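PDB 2VD3: ATP phosphoribosyltransferase from Methanobacterium thermoautotrophicum, which probably catalyses the condensation of ATP with 5-phosphoribose 1-diphosphate to give phosphoribosyl-ATP, the magnesium-dependent first step of histidine biosynthesis. Local coordinates for residues K12-E17 / G92-V97; S104-R107 / D111-R114; I148-F151 / L157-D160; T167-M170 / R174-D177. One frame throughout, in Å; residues are numbered along the deposited sequence. Where two conformers were deposited one is given.

Contact 1 (K12-E17 / G92-V97); sequences KGRISE and GRASLV
The guanidinium of Arg14 meets two successive carbonyls, those of Gly92 and Arg93, which both lie at its edge, near its plane. Arg14 NH1 gives a weak hydrogen bond to Gly92 O, 3.3 Å long with an N-H...O angle of 147°. Arg14 NH2 gives a second weak one to Arg93 O at 3.4 Å, and also lies 3.4 Å from Gly92 CA. The methyl of Ala94 stands oblique to the group, 4.3 Å from Arg14 NH1. Gly92 has a positive phi, and a side chain on it would point toward the arginine. The catalytic part of the chain is related to the type II periplasmic-binding proteins. Here the loop leading into helix 16-25 is lightly joined to the residues just before strand 94-101. A bend at chi3 (-79°) turns the head of Arg14 onto the backbone of residues 92-93. Arg14 NH2 and NE also give weak hydrogen bonds to Asp32 O and Thr33 O of a second subunit. With an alanine at Arg14, the Gly92 and Arg93 carbonyls would probably lose these weak donors and a gap would be left over Gly92. Arg93 itself points away, and its own guanidinium forms a salt bridge with Asp88.

Contact 2 (S104-R107 / D111-R114); sequences STIR and DIPR
Asp111 and Ile106 carry most of this contact, lying side by side and running past each other in opposite directions. Asp111 CB packs 3.8 Å from Ile106 CA. Beyond it the carboxylate reaches back to the main chain, where Asp111 OD2 accepts a hydrogen bond from Arg107 N at 3.1 Å. The bond is almost straight, with an N-H...O angle of 173°. The donor sits above the carboxylate plane, 36° out of it. Replacing Asp111 by an alanine would probably leave the Arg107 amide without this acceptor and let the turn at residues 105-107 move more easily.

Both segments belong to the loop between strands 94-101 and 117-120. The first of them holds an ST turn, in which Ser104 OG accepts from Ile106 N at 3.3 Å. In one of its two conformers the side chain of Arg107 folds back toward Thr105 O, so a bond there is doubtful. The side chain of Ile106 lies among apolar neighbours. Its two branches go to different partners. With chi1 at -57°, Ile106 CG2 lies opposite the backbone N and touches Ile112 CG1 at 4.1 Å. The other branch ends in Ile106 CD1, which meets Pro113 CD at 4.2 Å. Ile106 and Ile112 both also rest on Leu157 of strand 157-162, and Ile106 on Ile176 as well.

Contact 3 (I148-F151 / L157-D160); sequences IAPF and LITD. With MG (magnesium ion), chain J.
Pro150 sets CD and CG against the CG2 methyl of Ile158, and this is the tight part of the contact. Pro150 CD comes within 3.7 Å of Ile158 CG2, and Pro150 CG within 3.8 Å of the same methyl. The two side chains cross at about a right angle. Ile158 has CG1 between its backbone N and carbonyl carbon (chi1 71°), which leaves CG2 beside the N and facing the proline. Ala149 is looser, with its CB 4.3 Å from Ile158 CG2. Its methyl also packs on Leu142 and Ala119.

The outer side is different. Ile148 points away from strand 157-160, and Phe151 turns to other subunits, packing on Met170 of one and Phe39 of another. Farther along the strand, Asp160 takes no part in this contact. Its OD2 binds a magnesium ion at 2.2 Å.

Residues 148-151 have helical backbone angles without the regular bonds, in the loop leading into strand 157-162. This strand pairs with strands 94-101 and 117-120, so the loop packs onto the mixed sheet. The hold between the two segments is wholly apolar, so it rests on shape rather than directed bonds; the metal-binding Asp160, two residues on from Ile158, lies apart.

Contact 4 (T167-M170 / R174-D177); sequences TLRM and RVID. With MG (magnesium ion), chain M.
Leu168 pushes one methyl onto Val175, with Leu168 CD2 and Val175 CG2 3.6 Å apart. Its side chain points from helix 166-170 toward the strand, and it also packs on Val97 and Ala99 of strand 94-101. Next in the helix, Arg169 starts off to one side, but a bend at chi2 (-64°) brings its head back to the strand. The guanidinium lies oblique to the backbone there. Arg169 NH1 is 3.7 Å from both Arg174 CA and Val175 N, and Arg169 NH2 is 3.9 Å from Val175 CG2. The same methyl of Val175 thus meets the leucine and the arginine. Arg169 also packs on Phe151 of another subunit.

A short turn joins the helix to strand 173-188, which lies next to strand 94-101. The strand has a classic beta bulge, with Ile176 and Asp177 both facing Leu98. Asp177, itself a residue of the bulge, binds a magnesium ion through OD1 at 2.4 Å, while Asp177 OD2 is hydrogen-bonded to Tyr129 OH.

Arg174 points away from the helix. It donates to Glu102 O, and weakly to Ile106 O. The two arginine heads are well separated, with Arg169 NH1 6.8 Å from Arg174 NE. Arg169 contributes as much surface as Leu168 or Val175, but by van der Waals contact, so its charge probably adds little across these two segments.

Contact 1 comes first and spans the longest stretch of chain, bringing the loop before helix 16-25 to the entry of strand 94-101. Contact 2 then closes a short turn within the loop after that strand. Contact 3 closes the loop that leads into strand 157-162, and contact 4 the turn from helix 166-170 into strand 173-188. All four follow in series; none nests or crosses. Strand 94-101 lies between strands 157-162 and 173-188, so contacts 1, 3 and 4 share one sheet. Val97 N is 2.8 Å from Asp160 O, a probable hydrogen bond between contacts 1 and 3. Contact 2 touches contacts 3 and 4 and so ties its loop to that sheet.

Contact 1 (K12-E17 / G92-V97)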
loop_
_atom_site.group_PDB
_atom_site.type_symbol
_atom_site.label_atom_id
_atom_site.label_comp_id
_atom_site.label_asym_id
_atom_site.label_seq_id
_atom_site.Cartn_x
_atom_site.Cartn_y
_atom_site.Cartn_z
ATOM N N LYS A 12 4.842 -6.439 -12.967
ATOM C CA LYS A 12 3.950 -5.332 -12.621
ATOM C C LYS A 12 3.515 -4.590 -13.881
ATOM O O LYS A 12 4.047 -4.836 -14.963
ATOM C CB LYS A 12 4.593 -4.387 -11.578
ATOM C CG LYS A 12 6.069 -4.049 -11.817
ATOM C CD LYS A 12 6.820 -3.825 -10.499
ATOM C CE LYS A 12 6.717 -2.388 -10.003
ATOM N NZ LYS A 12 7.400 -2.209 -8.695
ATOM N N GLY A 13 2.537 -3.701 -13.740
ATOM C CA GLY A 13 2.048 -2.909 -14.864
ATOM C C GLY A 13 0.945 -3.582 -15.666
ATOM O O GLY A 13 0.497 -4.699 -15.344
ATOM N N ARG A 14 0.532 -2.896 -16.732
ATOM C CA ARG A 14 -0.652 -3.267 -17.508
ATOM C C ARG A 14 -0.533 -4.590 -18.256
ATOM O O ARG A 14 -1.523 -5.298 -18.420
ATOM C CB ARG A 14 -1.054 -2.129 -18.463
ATOM C CG ARG A 14 -0.036 -1.797 -19.551
ATOM C CD ARG A 14 -0.272 -0.408 -20.111
ATOM N NE ARG A 14 -1.379 -0.379 -21.063
ATOM C CZ ARG A 14 -1.236 -0.526 -22.377
ATOM N NH1 ARG A 14 -0.026 -0.717 -22.897
ATOM N NH2 ARG A 14 -2.304 -0.476 -23.171
ATOM N N ILE A 15 0.684 -4.911 -18.696
ATOM C CA ILE A 15 0.955 -6.117 -19.464
ATOM C C ILE A 15 0.826 -7.394 -18.614
ATOM O O ILE A 15 0.507 -8.468 -19.142
ATOM C CB ILE A 15 2.375 -6.070 -20.083
ATOM C CG1 ILE A 15 2.548 -4.842 -20.982
ATOM C CG2 ILE A 15 2.687 -7.356 -20.850
ATOM C CD1 ILE A 15 4.008 -4.639 -21.464
ATOM N N SER A 16 1.064 -7.270 -17.307
ATOM C CA SER A 16 1.274 -8.434 -16.436
ATOM C C SER A 16 0.100 -9.414 -16.362
ATOM O O SER A 16 0.218 -10.544 -16.830
ATOM C CB SER A 16 1.704 -7.993 -15.039
ATOM O OG SER A 16 2.183 -9.101 -14.304
ATOM N N GLU A 17 -1.018 -8.969 -15.783
ATOM C CA GLU A 17 -2.216 -9.799 -15.607
ATOM C C GLU A 17 -2.778 -10.449 -16.887
ATOM O O GLU A 17 -3.087 -11.643 -16.872
ATOM C CB GLU A 17 -3.322 -9.026 -14.868
ATOM C CG GLU A 17 -3.349 -9.238 -13.359
ATOM C CD GLU A 17 -4.338 -8.314 -12.659
ATOM O OE1 GLU A 17 -4.459 -7.141 -13.084
ATOM O OE2 GLU A 17 -4.990 -8.751 -11.680
ATOM N N GLY A 92 -2.742 -4.526 -25.000
ATOM C CA GLY A 92 -1.749 -3.547 -24.567
ATOM C C GLY A 92 -1.298 -2.647 -25.692
ATOM O O GLY A 92 -0.132 -2.308 -25.800
ATOM N N ARG A 93 -2.239 -2.266 -26.540
ATOM C CA ARG A 93 -1.942 -1.389 -27.661
ATOM C C ARG A 93 -1.922 0.076 -27.244
ATOM O O ARG A 93 -2.727 0.521 -26.421
ATOM C CB ARG A 93 -2.888 -1.664 -28.823
ATOM C CG ARG A 93 -2.804 -3.126 -29.231
ATOM C CD ARG A 93 -3.468 -3.423 -30.538
ATOM N NE ARG A 93 -2.977 -4.705 -31.036
ATOM C CZ ARG A 93 -3.455 -5.334 -32.105
ATOM N NH1 ARG A 93 -4.455 -4.811 -32.803
ATOM N NH2 ARG A 93 -2.931 -6.489 -32.480
ATOM N N ALA A 94 -0.955 0.806 -27.790
ATOM C CA ALA A 94 -0.675 2.167 -27.374
ATOM C C ALA A 94 0.191 2.815 -28.419
ATOM O O ALA A 94 0.968 2.141 -29.095
ATOM C CB ALA A 94 0.026 2.181 -26.025
ATOM N N SER A 95 0.020 4.121 -28.569
ATOM C CA SER A 95 0.783 4.897 -29.531
ATOM C C SER A 95 1.785 5.776 -28.810
ATOM O O SER A 95 1.423 6.509 -27.888
ATOM C CB SER A 95 -0.151 5.776 -30.371
ATOM O OG SER A 95 -1.038 4.988 -31.149
ATOM N N LEU A 96 3.049 5.700 -29.214
ATOM C CA LEU A 96 4.005 6.710 -28.779
ATOM C C LEU A 96 3.875 7.886 -29.727
ATOM O O LEU A 96 4.313 7.812 -30.871
ATOM C CB LEU A 96 5.442 6.182 -28.773
ATOM C CG LEU A 96 6.443 7.203 -28.220
ATOM C CD1 LEU A 96 6.261 7.382 -26.708
ATOM C CD2 LEU A 96 7.861 6.823 -28.562
ATOM N N VAL A 97 3.251 8.958 -29.252
ATOM C CA VAL A 97 3.004 10.144 -30.079
ATOM C C VAL A 97 3.951 11.288 -29.740
ATOM O O VAL A 97 4.508 11.336 -28.639
ATOM C CB VAL A 97 1.523 10.649 -29.993
ATOM C CG1 VAL A 97 0.562 9.605 -30.532
ATOM C CG2 VAL A 97 1.149 11.088 -28.570
#

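Contact 2 (S104-R107 / D111-R114)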
loop_
_atom_site.group_PDB
_atom_site.type_symbol
_atom_site.label_atom_id
_atom_site.label_comp_id
_atom_site.label_asym_id
_atom_site.label_seq_id
_atom_site.Cartn_x
_atom_site.Cartn_y
_atom_site.Cartn_z
ATOM N N SER A 104 0.685 26.106 -29.348
ATOM C CA SER A 104 1.964 26.281 -30.037
ATOM C C SER A 104 1.826 26.521 -31.541
ATOM O O SER A 104 0.814 26.159 -32.156
ATOM C CB SER A 104 2.899 25.100 -29.780
ATOM O OG SER A 104 4.156 25.314 -30.397
ATOM N N THR A 105 2.856 27.147 -32.108
ATOM C CA THR A 105 3.013 27.285 -33.555
ATOM C C THR A 105 3.103 25.903 -34.202
ATOM O O THR A 105 2.395 25.624 -35.168
ATOM C CB THR A 105 4.258 28.152 -33.901
ATOM O OG1 THR A 105 3.881 29.536 -33.945
ATOM C CG2 THR A 105 4.881 27.756 -35.248
ATOM N N ILE A 106 3.952 25.040 -33.638
ATOM C CA ILE A 106 4.200 23.697 -34.168
ATOM C C ILE A 106 2.911 22.876 -34.297
ATOM O O ILE A 106 2.318 22.468 -33.286
ATOM C CB ILE A 106 5.236 22.928 -33.291
ATOM C CG1 ILE A 106 6.548 23.715 -33.200
ATOM C CG2 ILE A 106 5.478 21.509 -33.834
ATOM C CD1 ILE A 106 7.463 23.280 -32.068
ATOM N N ARG A 107 2.481 22.650 -35.537
ATOM C CA ARG A 107 1.294 21.832 -35.808
ATOM C C ARG A 107 1.630 20.489 -36.468
ATOM O O ARG A 107 0.787 19.591 -36.539
ATOM C CB ARG A 107 0.273 22.618 -36.639
ATOM C CG ARG A 107 -0.616 23.550 -35.817
ATOM C CD ARG A 107 -0.967 24.801 -36.593
ATOM N NE ARG A 107 0.138 25.756 -36.584
ATOM C CZ ARG A 107 0.381 26.649 -37.540
ATOM N NH1 ARG A 107 -0.395 26.721 -38.614
ATOM N NH2 ARG A 107 1.417 27.467 -37.422
ATOM N N ASP A 111 7.535 21.774 -38.587
ATOM C CA ASP A 111 7.627 23.087 -37.944
ATOM C C ASP A 111 8.678 23.152 -36.836
ATOM O O ASP A 111 8.942 24.223 -36.283
ATOM C CB ASP A 111 6.257 23.477 -37.372
ATOM C CG ASP A 111 5.143 23.406 -38.407
ATOM O OD1 ASP A 111 5.424 23.066 -39.575
ATOM O OD2 ASP A 111 3.980 23.688 -38.049
ATOM N N ILE A 112 9.265 22.005 -36.507
ATOM C CA ILE A 112 10.206 21.921 -35.396
ATOM C C ILE A 112 11.518 22.627 -35.750
ATOM O O ILE A 112 12.170 22.272 -36.735
ATOM C CB ILE A 112 10.451 20.454 -34.952
ATOM C CG1 ILE A 112 9.142 19.809 -34.482
ATOM C CG2 ILE A 112 11.492 20.389 -33.838
ATOM C CD1 ILE A 112 9.149 18.291 -34.505
ATOM N N PRO A 113 11.900 23.634 -34.945
ATOM C CA PRO A 113 13.110 24.409 -35.199
ATOM C C PRO A 113 14.373 23.740 -34.643
ATOM O O PRO A 113 14.284 22.863 -33.775
ATOM C CB PRO A 113 12.840 25.739 -34.476
ATOM C CG PRO A 113 11.553 25.539 -33.671
ATOM C CD PRO A 113 11.206 24.091 -33.729
ATOM N N ARG A 114 15.530 24.162 -35.158
ATOM C CA ARG A 114 16.842 23.651 -34.755
ATOM C C ARG A 114 16.985 23.359 -33.257
ATOM O O ARG A 114 17.431 22.275 -32.866
ATOM C CB ARG A 114 17.945 24.631 -35.188
ATOM C CG ARG A 114 18.775 24.190 -36.384
ATOM C CD ARG A 114 18.017 24.318 -37.692
ATOM N NE ARG A 114 18.885 24.083 -38.845
ATOM C CZ ARG A 114 19.097 22.894 -39.408
ATOM N NH1 ARG A 114 18.508 21.800 -38.930
ATOM N NH2 ARG A 114 19.905 22.798 -40.459
#

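Contact 3 (I148-F151 / L157-D160)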
loop_
_atom_site.group_PDB
_atom_site.type_symbol
_atom_site.label_atom_id
_atom_site.label_comp_id
_atom_site.label_asym_id
_atom_site.label_seq_id
_atom_site.Cartn_x
_atom_site.Cartn_y
_atom_site.Cartn_z
ATOM N N ILE A 148 4.239 17.113 -17.944
ATOM C CA ILE A 148 4.477 18.291 -17.098
ATOM C C ILE A 148 5.649 19.139 -17.614
ATOM O O ILE A 148 5.758 20.320 -17.286
ATOM C CB ILE A 148 4.677 17.865 -15.607
ATOM C CG1 ILE A 148 3.428 17.134 -15.096
ATOM C CG2 ILE A 148 4.957 19.060 -14.710
ATOM C CD1 ILE A 148 3.626 16.401 -13.794
ATOM N N ALA A 149 6.496 18.537 -18.450
ATOM C CA ALA A 149 7.739 19.169 -18.924
ATOM C C ALA A 149 7.611 20.552 -19.605
ATOM O O ALA A 149 8.453 21.417 -19.364
ATOM C CB ALA A 149 8.538 18.206 -19.794
ATOM N N PRO A 150 6.588 20.762 -20.466
ATOM C CA PRO A 150 6.361 22.116 -20.994
ATOM C C PRO A 150 5.942 23.110 -19.916
ATOM O O PRO A 150 6.403 24.248 -19.921
ATOM C CB PRO A 150 5.216 21.922 -21.996
ATOM C CG PRO A 150 5.206 20.460 -22.295
ATOM C CD PRO A 150 5.620 19.805 -21.026
ATOM N N PHE A 151 5.081 22.664 -19.002
ATOM C CA PHE A 151 4.618 23.478 -17.887
ATOM C C PHE A 151 5.756 24.019 -17.004
ATOM O O PHE A 151 5.718 25.176 -16.592
ATOM C CB PHE A 151 3.588 22.701 -17.053
ATOM C CG PHE A 151 3.068 23.459 -15.866
ATOM C CD1 PHE A 151 2.194 24.531 -16.032
ATOM C CD2 PHE A 151 3.448 23.095 -14.576
ATOM C CE1 PHE A 151 1.708 25.240 -14.926
ATOM C CE2 PHE A 151 2.971 23.798 -13.459
ATOM C CZ PHE A 151 2.097 24.872 -13.637
ATOM N N LEU A 157 8.445 20.208 -26.544
ATOM C CA LEU A 157 7.622 19.072 -26.962
ATOM C C LEU A 157 7.836 17.845 -26.084
ATOM O O LEU A 157 8.836 17.726 -25.370
ATOM C CB LEU A 157 7.918 18.695 -28.412
ATOM C CG LEU A 157 7.848 19.774 -29.489
ATOM C CD1 LEU A 157 8.658 19.351 -30.694
ATOM C CD2 LEU A 157 6.411 20.036 -29.868
ATOM N N ILE A 158 6.885 16.924 -26.149
ATOM C CA ILE A 158 6.974 15.691 -25.390
ATOM C C ILE A 158 6.626 14.516 -26.282
ATOM O O ILE A 158 6.075 14.691 -27.364
ATOM C CB ILE A 158 6.044 15.699 -24.131
ATOM C CG1 ILE A 158 4.565 15.605 -24.526
ATOM C CG2 ILE A 158 6.292 16.945 -23.275
ATOM C CD1 ILE A 158 3.665 15.022 -23.447
ATOM N N THR A 159 6.980 13.323 -25.835
ATOM C CA THR A 159 6.427 12.112 -26.403
ATOM C C THR A 159 5.525 11.551 -25.328
ATOM O O THR A 159 5.679 11.882 -24.150
ATOM C CB THR A 159 7.502 11.068 -26.779
ATOM O OG1 THR A 159 8.091 10.530 -25.591
ATOM C CG2 THR A 159 8.579 11.678 -27.678
ATOM N N ASP A 160 4.577 10.715 -25.724
ATOM C CA ASP A 160 3.696 10.096 -24.753
ATOM C C ASP A 160 3.053 8.836 -25.293
ATOM O O ASP A 160 2.851 8.692 -26.504
ATOM C CB ASP A 160 2.618 11.082 -24.296
ATOM C CG ASP A 160 2.043 10.720 -22.951
ATOM O OD1 ASP A 160 1.017 11.303 -22.567
ATOM O OD2 ASP A 160 2.622 9.844 -22.273
HETATM MG MG MG J . 2.528 8.331 -20.672
#

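Contact 4 (T167-M170 / R174-D177)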
loop_
_atom_site.group_PDB
_atom_site.type_symbol
_atom_site.label_atom_id
_atom_site.label_comp_id
_atom_site.label_asym_id
_atom_site.label_seq_id
_atom_site.Cartn_x
_atom_site.Cartn_y
_atom_site.Cartn_z
ATOM N N THR A 167 -5.621 11.979 -21.806
ATOM C CA THR A 167 -4.547 12.473 -20.930
ATOM C C THR A 167 -3.716 13.592 -21.594
ATOM O O THR A 167 -3.047 14.387 -20.914
ATOM C CB THR A 167 -3.653 11.303 -20.437
ATOM O OG1 THR A 167 -4.336 10.610 -19.385
ATOM C CG2 THR A 167 -2.295 11.784 -19.914
ATOM N N LEU A 168 -3.771 13.659 -22.922
ATOM C CA LEU A 168 -3.088 14.718 -23.644
ATOM C C LEU A 168 -3.923 15.997 -23.680
ATOM O O LEU A 168 -3.392 17.082 -23.426
ATOM C CB LEU A 168 -2.696 14.261 -25.051
ATOM C CG LEU A 168 -1.435 13.400 -25.150
ATOM C CD1 LEU A 168 -1.649 11.988 -24.603
ATOM C CD2 LEU A 168 -0.981 13.352 -26.588
ATOM N N ARG A 169 -5.221 15.870 -23.972
ATOM C CA ARG A 169 -6.122 17.030 -23.998
ATOM C C ARG A 169 -6.240 17.662 -22.608
ATOM O O ARG A 169 -6.388 18.873 -22.482
ATOM C CB ARG A 169 -7.526 16.678 -24.529
ATOM C CG ARG A 169 -7.611 15.686 -25.698
ATOM C CD ARG A 169 -6.962 16.163 -26.995
ATOM N NE ARG A 169 -6.687 15.024 -27.879
ATOM C CZ ARG A 169 -5.825 15.019 -28.901
ATOM N NH1 ARG A 169 -5.118 16.104 -29.211
ATOM N NH2 ARG A 169 -5.666 13.913 -29.622
ATOM N N MET A 170 -6.158 16.824 -21.577
ATOM C CA MET A 170 -6.262 17.245 -20.178
ATOM C C MET A 170 -5.102 18.155 -19.772
ATOM O O MET A 170 -5.290 19.107 -19.017
ATOM C CB MET A 170 -6.305 16.005 -19.277
ATOM C CG MET A 170 -7.085 16.162 -17.977
ATOM S SD MET A 170 -7.708 14.576 -17.362
ATOM C CE MET A 170 -6.218 13.564 -17.363
ATOM N N ARG A 174 -1.639 18.740 -27.972
ATOM C CA ARG A 174 -2.133 18.224 -29.242
ATOM C C ARG A 174 -1.107 17.294 -29.903
ATOM O O ARG A 174 0.082 17.624 -29.975
ATOM C CB ARG A 174 -2.477 19.394 -30.161
ATOM C CG ARG A 174 -2.881 19.015 -31.574
ATOM C CD ARG A 174 -3.032 20.247 -32.466
ATOM N NE ARG A 174 -1.763 20.939 -32.700
ATOM C CZ ARG A 174 -1.441 22.130 -32.192
ATOM N NH1 ARG A 174 -2.294 22.783 -31.410
ATOM N NH2 ARG A 174 -0.261 22.676 -32.475
ATOM N N VAL A 175 -1.575 16.136 -30.376
ATOM C CA VAL A 175 -0.732 15.171 -31.099
ATOM C C VAL A 175 -0.319 15.779 -32.430
ATOM O O VAL A 175 -1.176 16.126 -33.244
ATOM C CB VAL A 175 -1.475 13.833 -31.374
ATOM C CG1 VAL A 175 -0.620 12.892 -32.211
ATOM C CG2 VAL A 175 -1.879 13.156 -30.078
ATOM N N ILE A 176 0.983 15.931 -32.651
ATOM C CA ILE A 176 1.459 16.466 -33.934
ATOM C C ILE A 176 2.115 15.399 -34.820
ATOM O O ILE A 176 2.445 15.660 -35.976
ATOM C CB ILE A 176 2.310 17.780 -33.786
ATOM C CG1 ILE A 176 3.563 17.567 -32.934
ATOM C CG2 ILE A 176 1.461 18.902 -33.210
ATOM C CD1 ILE A 176 4.831 17.511 -33.730
ATOM N N ASP A 177 2.276 14.195 -34.266
ATOM C CA ASP A 177 2.682 13.010 -35.031
ATOM C C ASP A 177 2.621 11.737 -34.191
ATOM O O ASP A 177 2.644 11.789 -32.956
ATOM C CB ASP A 177 4.083 13.168 -35.619
ATOM C CG ASP A 177 4.282 12.346 -36.880
ATOM O OD1 ASP A 177 3.402 11.520 -37.218
ATOM O OD2 ASP A 177 5.325 12.529 -37.542
HETATM MG MG MG M . 4.249 10.348 -39.168
#